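Local structure of NAD-dependent epimerase/dehydratase (Bacteroides thetaiotaomicron, 3DHN) at residues 191-194 against 195-198. The protein probably binds NAD(P) through a Rossmann fold and may act as an oxidoreductase, although its own substrate and reaction are not established. Numbering follows the deposited sequence.
Sequences HISV and EDYA
The carboxylate of Glu195 folds back over the first turn of the helix. One of its faces lies over the Val194 peptide carbon, with Glu195 CD 4.0 Å from Val194 C. The bend at chi2 (69°) brings it there. The Asp196 carboxylate has Ser193 OG obliquely off one face, 3.6 Å from Asp196 CG. The hydrogen bonds of both carboxylates go elsewhere: Glu195 OE1 to Gly169 N, Asp196 OD1 to Gly173 N, and Asp196 OD2 to Thr172 OG1 and Tyr219 OH. The Tyr197 ring leads away and stacks on Phe160, whose O bonds to Tyr197 OH. Only the root of this side chain meets the turn, with Tyr197 CB 3.5 Å from Ser193 O.

Ser193 is the N-cap of helix 194-206. This cap is where strand 191-193, paired with strand 165-167, passes into the helix. Its hydroxyl lies between the backbone N and the carbonyl carbon (chi1 73°), facing the turn. Asp196 N donates to Ser193 OG at 2.8 Å (N-H...O 158°). Ser193 OG is also bonded to Val170 O and to Tyr219 OH, so that one tyrosine hydroxyl links the cap to Asp196 OD2. Asp196 does not return a bond to Ser193 N, so this is an N-cap without a capping box. Regular helical bonds follow: Tyr197 N to Ser193 O at 3.0 Å and Ala198 N to Val194 O at 3.1 Å. Ile192 CD1 comes 4.0 Å from Asp196 CB, the two side chains crossing at a slant.

Replacing Ser193 by an alanine removes the hydroxyl and would probably leave Asp196 N without its cap and Val170 O without this partner. Two acids in the first turn would probably be stabilised by the positive helix end.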
loop_
_atom_site.group_PDB
_atom_site.type_symbol
_atom_site.label_atom_id
_atom_site.label_comp_id
_atom_site.label_asym_id
_atom_site.label_seq_id
_atom_site.Cartn_x
_atom_site.Cartn_y
_atom_site.Cartn_z
ATOM N N HIS A 191 -1.736 10.742 12.333
ATOM C CA HIS A 191 -0.884 9.587 12.553
ATOM C C HIS A 191 -1.622 8.249 12.619
ATOM O O HIS A 191 -2.840 8.189 12.811
ATOM C CB HIS A 191 -0.049 9.776 13.832
ATOM C CG HIS A 191 -0.863 9.983 15.072
ATOM N ND1 HIS A 191 -0.605 9.313 16.248
ATOM C CD2 HIS A 191 -1.917 10.796 15.327
ATOM C CE1 HIS A 191 -1.465 9.703 17.174
ATOM N NE2 HIS A 191 -2.273 10.602 16.641
ATOM N N ILE A 192 -0.858 7.177 12.446
ATOM C CA ILE A 192 -1.386 5.826 12.504
ATOM C C ILE A 192 -0.217 4.862 12.711
ATOM O O ILE A 192 0.915 5.144 12.301
ATOM C CB ILE A 192 -2.118 5.443 11.185
ATOM C CG1 ILE A 192 -2.918 4.150 11.381
ATOM C CG2 ILE A 192 -1.114 5.290 10.047
ATOM C CD1 ILE A 192 -4.084 4.311 12.370
ATOM N N SER A 193 -0.482 3.728 13.347
ATOM C CA SER A 193 0.574 2.745 13.548
ATOM C C SER A 193 0.659 1.876 12.302
ATOM O O SER A 193 -0.324 1.720 11.569
ATOM C CB SER A 193 0.282 1.846 14.750
ATOM O OG SER A 193 -0.752 0.923 14.460
ATOM N N VAL A 194 1.843 1.319 12.065
ATOM C CA VAL A 194 2.070 0.438 10.931
ATOM C C VAL A 194 1.195 -0.803 11.089
ATOM O O VAL A 194 0.636 -1.309 10.120
ATOM C CB VAL A 194 3.549 0.000 10.859
ATOM C CG1 VAL A 194 3.701 -1.155 9.895
ATOM C CG2 VAL A 194 4.412 1.165 10.403
ATOM N N GLU A 195 1.067 -1.280 12.321
ATOM C CA GLU A 195 0.258 -2.460 12.592
ATOM C C GLU A 195 -1.234 -2.219 12.304
ATOM O O GLU A 195 -1.899 -3.068 11.703
ATOM C CB GLU A 195 0.451 -2.909 14.045
ATOM C CG GLU A 195 1.856 -3.422 14.380
ATOM C CD GLU A 195 2.917 -2.331 14.364
ATOM O OE1 GLU A 195 2.569 -1.153 14.587
ATOM O OE2 GLU A 195 4.107 -2.658 14.151
ATOM N N ASP A 196 -1.760 -1.068 12.719
ATOM C CA ASP A 196 -3.177 -0.782 12.456
ATOM C C ASP A 196 -3.441 -0.536 10.975
ATOM O O ASP A 196 -4.528 -0.856 10.471
ATOM C CB ASP A 196 -3.680 0.404 13.289
ATOM C CG ASP A 196 -4.249 -0.031 14.635
ATOM O OD1 ASP A 196 -4.867 -1.121 14.691
ATOM O OD2 ASP A 196 -4.098 0.714 15.635
ATOM N N TYR A 197 -2.453 0.023 10.275
ATOM C CA TYR A 197 -2.593 0.260 8.839
ATOM C C TYR A 197 -2.679 -1.087 8.115
ATOM O O TYR A 197 -3.448 -1.252 7.161
ATOM C CB TYR A 197 -1.404 1.078 8.310
ATOM C CG TYR A 197 -1.357 1.192 6.802
ATOM C CD1 TYR A 197 -0.806 0.175 6.016
ATOM C CD2 TYR A 197 -1.890 2.311 6.158
ATOM C CE1 TYR A 197 -0.790 0.274 4.618
ATOM C CE2 TYR A 197 -1.881 2.423 4.773
ATOM C CZ TYR A 197 -1.326 1.405 4.005
ATOM O OH TYR A 197 -1.297 1.534 2.630
ATOM N N ALA A 198 -1.893 -2.058 8.568
ATOM C CA ALA A 198 -1.908 -3.379 7.945
ATOM C C ALA A 198 -3.227 -4.095 8.210
ATOM O O ALA A 198 -3.787 -4.740 7.317
ATOM C CB ALA A 198 -0.746 -4.221 8.462
#